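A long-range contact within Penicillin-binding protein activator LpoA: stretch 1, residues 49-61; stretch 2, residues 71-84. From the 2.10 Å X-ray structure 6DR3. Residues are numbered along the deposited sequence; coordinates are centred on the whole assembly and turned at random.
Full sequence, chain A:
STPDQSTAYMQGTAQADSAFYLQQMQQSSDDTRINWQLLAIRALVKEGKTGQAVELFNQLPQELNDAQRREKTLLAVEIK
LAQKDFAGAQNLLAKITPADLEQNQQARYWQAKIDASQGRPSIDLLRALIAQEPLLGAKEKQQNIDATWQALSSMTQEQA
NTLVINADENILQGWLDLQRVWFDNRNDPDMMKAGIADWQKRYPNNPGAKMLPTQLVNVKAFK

Stretch 1 49-61: KTGQAVELFNQLP
Stretch 2 71-84: EKTLLAVEIKLAQK

Helix 50-58 and residues 71-82 of a helix that begins earlier in the chain pack nearly antiparallel: their N-to-C directions differ by 147° (signed crossing -147°) and their axes approach to 10.4 Å. CA-CA distances set the register: T50-A82 6.6 Å, V54-I79 7.0 Å, F57-K72 8.1 Å. The helices are therefore closer at the T50 end, where T50 faces A82, and wider where F57 intervenes. Together the stretches bury 458 Å², with no direct hydrogen bond between them.

F57 is the main bump, with 94 Å² covered. Its chi1 of 178° (t) and chi2 of -82° set the ring in a hollow lined by K72, L75, A76 and I79. F57 CD2 lies 3.6 Å from I79 CD1, F57 CZ lies 4.1 Å from A76 CB, and L75 CB meets the ring edge, 4.4 Å from F57 CD2. The small A76 side chain leaves the ring this close approach. I79 (m, t) also places I79 CG2 3.6 Å from V54 CG2.

At the narrow end, T50 OG1 is 3.9 Å from A82 CB, and T50 CG2 is 3.9 Å from Q83 CG.

K72, all t, extends its aliphatic chain past F57 (F57 CZ-K72 CE 3.6 Å) and L60 (L60 CD1-K72 CG 4.0 Å). K72 NZ donates to water 1 (3.1 Å) and water 2 (2.8 Å), which donate to F57 O (2.9 Å) and P61 O (2.7 Å), respectively.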

ATOM      1  N   LYS A  49      15.485 -11.323   0.042  1.00 25.06           N
ATOM      2  CA  LYS A  49      16.792 -11.582   0.643  1.00 28.26           C
ATOM      3  C   LYS A  49      16.807 -11.010   2.061  1.00 26.09           C
ATOM      4  O   LYS A  49      17.501 -10.042   2.380  1.00 23.34           O
ATOM      5  CB  LYS A  49      17.897 -10.982  -0.217  1.00 28.56           C
ATOM      6  CG  LYS A  49      18.119 -11.699  -1.540  1.00 31.08           C
ATOM      7  CD  LYS A  49      18.456 -10.720  -2.653  1.00 30.07           C
ATOM      8  CE  LYS A  49      19.410 -11.327  -3.668  1.00 33.73           C
ATOM      9  NZ  LYS A  49      18.948 -12.644  -4.166  1.00 32.12           N
ATOM     10  N   THR A  50      16.008 -11.644   2.923  1.00 22.05           N
ATOM     11  CA  THR A  50      15.775 -11.100   4.257  1.00 25.76           C
ATOM     12  C   THR A  50      17.046 -11.115   5.097  1.00 25.11           C
ATOM     13  O   THR A  50      17.338 -10.145   5.805  1.00 22.41           O
ATOM     14  CB  THR A  50      14.662 -11.884   4.956  1.00 30.03           C
ATOM     15  OG1 THR A  50      13.540 -12.010   4.075  1.00 35.30           O
ATOM     16  CG2 THR A  50      14.218 -11.166   6.224  1.00 29.11           C
ATOM     17  N   GLY A  51      17.816 -12.204   5.030  1.00 27.88           N
ATOM     18  CA  GLY A  51      19.040 -12.280   5.811  1.00 27.90           C
ATOM     19  C   GLY A  51      19.990 -11.134   5.516  1.00 28.08           C
ATOM     20  O   GLY A  51      20.480 -10.464   6.428  1.00 27.67           O
ATOM     21  N   GLN A  52      20.261 -10.892   4.232  1.00 24.08           N
ATOM     22  CA  GLN A  52      21.175  -9.814   3.869  1.00 26.34           C
ATOM     23  C   GLN A  52      20.585  -8.446   4.188  1.00 23.29           C
ATOM     24  O   GLN A  52      21.325  -7.525   4.549  1.00 24.39           O
ATOM     25  CB  GLN A  52      21.547  -9.910   2.388  1.00 31.20           C
ATOM     26  CG  GLN A  52      22.546 -11.021   2.088  1.00 41.51           C
ATOM     27  CD  GLN A  52      23.123 -10.936   0.688  1.00 44.06           C
ATOM     28  OE1 GLN A  52      22.438 -10.549  -0.257  1.00 40.03           O
ATOM     29  NE2 GLN A  52      24.392 -11.299   0.552  1.00 50.34           N
ATOM     30  N   ALA A  53      19.264  -8.290   4.067  1.00 20.48           N
ATOM     31  CA  ALA A  53      18.635  -7.035   4.466  1.00 19.79           C
ATOM     32  C   ALA A  53      18.871  -6.762   5.947  1.00 23.03           C
ATOM     33  O   ALA A  53      19.259  -5.653   6.334  1.00 22.33           O
ATOM     34  CB  ALA A  53      17.138  -7.073   4.158  1.00 20.61           C
ATOM     35  N   VAL A  54      18.641  -7.772   6.790  1.00 21.90           N
ATOM     36  CA  VAL A  54      18.871  -7.629   8.226  1.00 23.15           C
ATOM     37  C   VAL A  54      20.320  -7.240   8.495  1.00 23.48           C
ATOM     38  O   VAL A  54      20.600  -6.279   9.220  1.00 26.00           O
ATOM     39  CB  VAL A  54      18.490  -8.931   8.957  1.00 27.58           C
ATOM     40  CG1 VAL A  54      18.969  -8.913  10.410  1.00 29.36           C
ATOM     41  CG2 VAL A  54      16.988  -9.145   8.903  1.00 28.36           C
ATOM     42  N   GLU A  55      21.265  -7.986   7.918  1.00 22.49           N
ATOM     43  CA  GLU A  55      22.674  -7.734   8.198  1.00 24.88           C
ATOM     44  C   GLU A  55      23.078  -6.329   7.767  1.00 25.00           C
ATOM     45  O   GLU A  55      23.732  -5.600   8.521  1.00 22.54           O
ATOM     46  CB  GLU A  55      23.544  -8.783   7.506  1.00 28.67           C
ATOM     47  CG  GLU A  55      25.041  -8.541   7.650  1.00 33.12           C
ATOM     48  CD  GLU A  55      25.468  -8.383   9.095  1.00 38.06           C
ATOM     49  OE1 GLU A  55      24.785  -8.941   9.981  1.00 40.01           O
ATOM     50  OE2 GLU A  55      26.482  -7.698   9.348  1.00 41.21           O
ATOM     51  N   LEU A  56      22.696  -5.930   6.552  1.00 25.81           N
ATOM     52  CA  LEU A  56      23.036  -4.591   6.085  1.00 27.00           C
ATOM     53  C   LEU A  56      22.336  -3.525   6.916  1.00 27.20           C
ATOM     54  O   LEU A  56      22.888  -2.441   7.128  1.00 24.03           O
ATOM     55  CB  LEU A  56      22.675  -4.445   4.606  1.00 25.28           C
ATOM     56  CG  LEU A  56      23.328  -3.288   3.844  1.00 26.11           C
ATOM     57  CD1 LEU A  56      24.853  -3.379   3.883  1.00 25.83           C
ATOM     58  CD2 LEU A  56      22.837  -3.270   2.403  1.00 28.56           C
ATOM     59  N   PHE A  57      21.125  -3.820   7.396  1.00 26.18           N
ATOM     60  CA  PHE A  57      20.451  -2.929   8.334  1.00 22.33           C
ATOM     61  C   PHE A  57      21.248  -2.796   9.628  1.00 22.44           C
ATOM     62  O   PHE A  57      21.358  -1.701  10.192  1.00 24.27           O
ATOM     63  CB  PHE A  57      19.039  -3.458   8.605  1.00 22.67           C
ATOM     64  CG  PHE A  57      18.248  -2.646   9.597  1.00 23.83           C
ATOM     65  CD1 PHE A  57      18.425  -2.823  10.959  1.00 25.80           C
ATOM     66  CD2 PHE A  57      17.300  -1.731   9.165  1.00 25.84           C
ATOM     67  CE1 PHE A  57      17.690  -2.086  11.872  1.00 26.67           C
ATOM     68  CE2 PHE A  57      16.559  -0.993  10.075  1.00 21.74           C
ATOM     69  CZ  PHE A  57      16.754  -1.172  11.426  1.00 25.11           C
ATOM     70  N   ASN A  58      21.824  -3.903  10.109  1.00 23.04           N
ATOM     71  CA  ASN A  58      22.617  -3.870  11.332  1.00 23.46           C
ATOM     72  C   ASN A  58      23.956  -3.169  11.140  1.00 23.84           C
ATOM     73  O   ASN A  58      24.589  -2.793  12.132  1.00 26.88           O
ATOM     74  CB  ASN A  58      22.858  -5.291  11.848  1.00 24.05           C
ATOM     75  CG  ASN A  58      21.589  -5.963  12.331  1.00 30.26           C
ATOM     76  OD1 ASN A  58      20.603  -5.297  12.645  1.00 29.16           O
ATOM     77  ND2 ASN A  58      21.608  -7.290  12.396  1.00 32.70           N
ATOM     78  N   GLN A  59      24.403  -2.993   9.899  1.00 22.80           N
ATOM     79  CA  GLN A  59      25.657  -2.307   9.613  1.00 30.17           C
ATOM     80  C   GLN A  59      25.462  -0.824   9.314  1.00 28.10           C
ATOM     81  O   GLN A  59      26.423  -0.153   8.925  1.00 32.82           O
ATOM     82  CB  GLN A  59      26.373  -2.983   8.442  1.00 35.48           C
ATOM     83  CG  GLN A  59      26.876  -4.383   8.753  1.00 39.28           C
ATOM     84  CD  GLN A  59      27.674  -4.983   7.613  1.00 40.39           C
ATOM     85  OE1 GLN A  59      28.095  -4.279   6.696  1.00 40.62           O
ATOM     86  NE2 GLN A  59      27.885  -6.294   7.664  1.00 43.28           N
ATOM     87  N   LEU A  60      24.251  -0.303   9.481  1.00 24.33           N
ATOM     88  CA  LEU A  60      24.028   1.120   9.275  1.00 20.48           C
ATOM     89  C   LEU A  60      24.778   1.924  10.337  1.00 22.49           C
ATOM     90  O   LEU A  60      24.783   1.544  11.511  1.00 24.43           O
ATOM     91  CB  LEU A  60      22.538   1.448   9.337  1.00 21.41           C
ATOM     92  CG  LEU A  60      21.719   1.099   8.095  1.00 16.29           C
ATOM     93  CD1 LEU A  60      20.228   1.200   8.383  1.00 22.30           C
ATOM     94  CD2 LEU A  60      22.098   2.012   6.938  1.00 15.52           C
ATOM     95  N   PRO A  61      25.417   3.034   9.960  1.00 31.01           N
ATOM     96  CA  PRO A  61      26.071   3.872  10.970  1.00 34.42           C
ATOM     97  C   PRO A  61      25.072   4.395  11.989  1.00 33.33           C
ATOM     98  O   PRO A  61      23.872   4.508  11.729  1.00 28.18           O
ATOM     99  CB  PRO A  61      26.679   5.016  10.148  1.00 38.42           C
ATOM    100  CG  PRO A  61      26.791   4.482   8.766  1.00 39.27           C
ATOM    101  CD  PRO A  61      25.633   3.550   8.598  1.00 34.90           C
ATOM    102  N   GLU A  71      13.770   6.935   7.253  1.00 19.66           N
ATOM    103  CA  GLU A  71      13.787   5.800   6.338  1.00 21.66           C
ATOM    104  C   GLU A  71      14.182   4.519   7.063  1.00 24.31           C
ATOM    105  O   GLU A  71      13.645   3.444   6.775  1.00 23.53           O
ATOM    106  CB  GLU A  71      14.739   6.079   5.173  1.00 19.77           C
ATOM    107  CG  GLU A  71      14.906   4.920   4.202  1.00 27.31           C
ATOM    108  CD  GLU A  71      13.607   4.536   3.516  1.00 31.30           C
ATOM    109  OE1 GLU A  71      12.717   5.404   3.391  1.00 28.98           O
ATOM    110  OE2 GLU A  71      13.480   3.366   3.102  1.00 31.35           O
ATOM    111  N   LYS A  72      15.115   4.612   8.014  1.00 24.26           N
ATOM    112  CA  LYS A  72      15.522   3.427   8.763  1.00 19.37           C
ATOM    113  C   LYS A  72      14.344   2.835   9.524  1.00 22.72           C
ATOM    114  O   LYS A  72      14.133   1.615   9.514  1.00 23.99           O
ATOM    115  CB  LYS A  72      16.661   3.768   9.725  1.00 23.08           C
ATOM    116  CG  LYS A  72      17.144   2.568  10.540  1.00 24.52           C
ATOM    117  CD  LYS A  72      18.195   2.942  11.574  1.00 29.68           C
ATOM    118  CE  LYS A  72      18.557   1.733  12.428  1.00 32.27           C
ATOM    119  NZ  LYS A  72      19.510   2.066  13.522  1.00 36.87           N
ATOM    120  N   THR A  73      13.563   3.683  10.198  1.00 21.83           N
ATOM    121  CA  THR A  73      12.430   3.182  10.968  1.00 21.61           C
ATOM    122  C   THR A  73      11.427   2.475  10.064  1.00 21.63           C
ATOM    123  O   THR A  73      10.823   1.471  10.458  1.00 21.71           O
ATOM    124  CB  THR A  73      11.747   4.323  11.725  1.00 29.42           C
ATOM    125  OG1 THR A  73      11.249   5.292  10.792  1.00 41.36           O
ATOM    126  CG2 THR A  73      12.722   4.995  12.689  1.00 26.54           C
ATOM    127  N   LEU A  74      11.240   2.982   8.844  1.00 20.22           N
ATOM    128  CA  LEU A  74      10.313   2.339   7.919  1.00 27.73           C
ATOM    129  C   LEU A  74      10.863   1.003   7.434  1.00 23.98           C
ATOM    130  O   LEU A  74      10.120   0.020   7.330  1.00 21.54           O
ATOM    131  CB  LEU A  74      10.023   3.270   6.742  1.00 32.70           C
ATOM    132  CG  LEU A  74       8.996   2.791   5.713  1.00 43.22           C
ATOM    133  CD1 LEU A  74       7.686   2.371   6.372  1.00 43.91           C
ATOM    134  CD2 LEU A  74       8.747   3.886   4.689  1.00 44.50           C
ATOM    135  N   LEU A  75      12.165   0.942   7.143  1.00 16.44           N
ATOM    136  CA  LEU A  75      12.780  -0.328   6.775  1.00 18.74           C
ATOM    137  C   LEU A  75      12.669  -1.344   7.902  1.00 19.62           C
ATOM    138  O   LEU A  75      12.564  -2.548   7.645  1.00 19.09           O
ATOM    139  CB  LEU A  75      14.248  -0.115   6.402  1.00 14.61           C
ATOM    140  CG  LEU A  75      14.526   0.728   5.156  1.00 20.56           C
ATOM    141  CD1 LEU A  75      16.004   1.073   5.078  1.00 22.77           C
ATOM    142  CD2 LEU A  75      14.085   0.004   3.892  1.00 20.93           C
ATOM    143  N   ALA A  76      12.692  -0.883   9.155  1.00 20.49           N
ATOM    144  CA  ALA A  76      12.549  -1.797  10.282  1.00 23.36           C
ATOM    145  C   ALA A  76      11.208  -2.518  10.237  1.00 20.73           C
ATOM    146  O   ALA A  76      11.124  -3.709  10.562  1.00 21.12           O
ATOM    147  CB  ALA A  76      12.701  -1.036  11.599  1.00 23.25           C
ATOM    148  N   VAL A  77      10.145  -1.812   9.845  1.00 23.10           N
ATOM    149  CA  VAL A  77       8.829  -2.437   9.738  1.00 26.18           C
ATOM    150  C   VAL A  77       8.827  -3.477   8.624  1.00 20.79           C
ATOM    151  O   VAL A  77       8.359  -4.608   8.806  1.00 19.89           O
ATOM    152  CB  VAL A  77       7.743  -1.370   9.507  1.00 29.76           C
ATOM    153  CG1 VAL A  77       6.379  -2.023   9.297  1.00 29.77           C
ATOM    154  CG2 VAL A  77       7.697  -0.394  10.675  1.00 31.82           C
ATOM    155  N   GLU A  78       9.339  -3.103   7.450  1.00 16.76           N
ATOM    156  CA  GLU A  78       9.337  -4.018   6.315  1.00 23.01           C
ATOM    157  C   GLU A  78      10.140  -5.274   6.622  1.00 23.38           C
ATOM    158  O   GLU A  78       9.771  -6.375   6.199  1.00 22.41           O
ATOM    159  CB  GLU A  78       9.886  -3.306   5.077  1.00 23.60           C
ATOM    160  CG  GLU A  78       9.073  -2.081   4.676  1.00 29.73           C
ATOM    161  CD  GLU A  78       9.628  -1.372   3.451  1.00 33.34           C
ATOM    162  OE1 GLU A  78      10.862  -1.379   3.263  1.00 35.12           O
ATOM    163  OE2 GLU A  78       8.828  -0.809   2.671  1.00 30.29           O
ATOM    164  N   ILE A  79      11.241  -5.132   7.365  1.00 25.11           N
ATOM    165  CA  ILE A  79      12.045  -6.294   7.733  1.00 24.98           C
ATOM    166  C   ILE A  79      11.252  -7.219   8.651  1.00 26.84           C
ATOM    167  O   ILE A  79      11.211  -8.437   8.445  1.00 22.88           O
ATOM    168  CB  ILE A  79      13.370  -5.842   8.377  1.00 21.96           C
ATOM    169  CG1 ILE A  79      14.284  -5.239   7.306  1.00 24.98           C
ATOM    170  CG2 ILE A  79      14.073  -7.010   9.084  1.00 21.18           C
ATOM    171  CD1 ILE A  79      15.546  -4.585   7.846  1.00 31.74           C
ATOM    172  N   LYS A  80      10.602  -6.657   9.672  1.00 27.13           N
ATOM    173  CA  LYS A  80       9.852  -7.492  10.606  1.00 32.59           C
ATOM    174  C   LYS A  80       8.695  -8.200   9.911  1.00 32.34           C
ATOM    175  O   LYS A  80       8.371  -9.346  10.243  1.00 29.21           O
ATOM    176  CB  LYS A  80       9.349  -6.652  11.778  1.00 34.25           C
ATOM    177  CG  LYS A  80      10.452  -6.272  12.749  1.00 44.52           C
ATOM    178  CD  LYS A  80       9.908  -5.737  14.058  1.00 55.07           C
ATOM    179  CE  LYS A  80      11.040  -5.378  15.008  1.00 61.74           C
ATOM    180  NZ  LYS A  80      11.892  -6.558  15.335  1.00 66.87           N
ATOM    181  N   LEU A  81       8.056  -7.536   8.946  1.00 29.02           N
ATOM    182  CA  LEU A  81       7.022  -8.209   8.167  1.00 27.86           C
ATOM    183  C   LEU A  81       7.616  -9.344   7.343  1.00 27.28           C
ATOM    184  O   LEU A  81       7.016 -10.419   7.228  1.00 38.34           O
ATOM    185  CB  LEU A  81       6.301  -7.204   7.267  1.00 27.53           C
ATOM    186  CG  LEU A  81       5.401  -6.203   7.998  1.00 27.94           C
ATOM    187  CD1 LEU A  81       4.962  -5.092   7.059  1.00 27.73           C
ATOM    188  CD2 LEU A  81       4.188  -6.900   8.600  1.00 30.87           C
ATOM    189  N   ALA A  82       8.800  -9.127   6.765  1.00 30.66           N
ATOM    190  CA  ALA A  82       9.468 -10.192   6.026  1.00 27.16           C
ATOM    191  C   ALA A  82       9.826 -11.359   6.937  1.00 28.47           C
ATOM    192  O   ALA A  82       9.802 -12.516   6.500  1.00 31.16           O
ATOM    193  CB  ALA A  82      10.721  -9.649   5.339  1.00 27.24           C
ATOM    194  N   GLN A  83      10.152 -11.082   8.198  1.00 31.76           N
ATOM    195  CA  GLN A  83      10.449 -12.120   9.177  1.00 36.29           C
ATOM    196  C   GLN A  83       9.195 -12.719   9.806  1.00 41.01           C
ATOM    197  O   GLN A  83       9.311 -13.470  10.780  1.00 42.45           O
ATOM    198  CB  GLN A  83      11.350 -11.562  10.282  1.00 32.44           C
ATOM    199  CG  GLN A  83      12.700 -11.059   9.801  1.00 33.96           C
ATOM    200  CD  GLN A  83      13.550 -10.494  10.926  1.00 37.79           C
ATOM    201  OE1 GLN A  83      14.747 -10.761  11.006  1.00 42.43           O
ATOM    202  NE2 GLN A  83      12.931  -9.707  11.801  1.00 37.60           N
ATOM    203  N   LYS A  84       8.012 -12.398   9.286  1.00 43.17           N
ATOM    204  CA  LYS A  84       6.742 -12.865   9.837  1.00 50.90           C
ATOM    205  C   LYS A  84       6.527 -12.401  11.274  1.00 47.02           C
ATOM    206  O   LYS A  84       5.687 -12.956  11.990  1.00 45.98           O
ATOM    207  CB  LYS A  84       6.626 -14.392   9.760  1.00 61.79           C
ATOM    208  CG  LYS A  84       6.203 -14.917   8.399  1.00 68.91           C
ATOM    209  CD  LYS A  84       7.296 -14.753   7.356  1.00 69.22           C
ATOM    210  CE  LYS A  84       6.905 -15.402   6.037  1.00 70.13           C
ATOM    211  NZ  LYS A  84       6.621 -16.856   6.185  1.00 70.68           N
TER
HETATM  212  O   HOH W   1      21.199  -0.370  12.735  1.00 39.24           O
HETATM  213  O   HOH W   2      22.062   2.857  12.817  1.00 36.04           O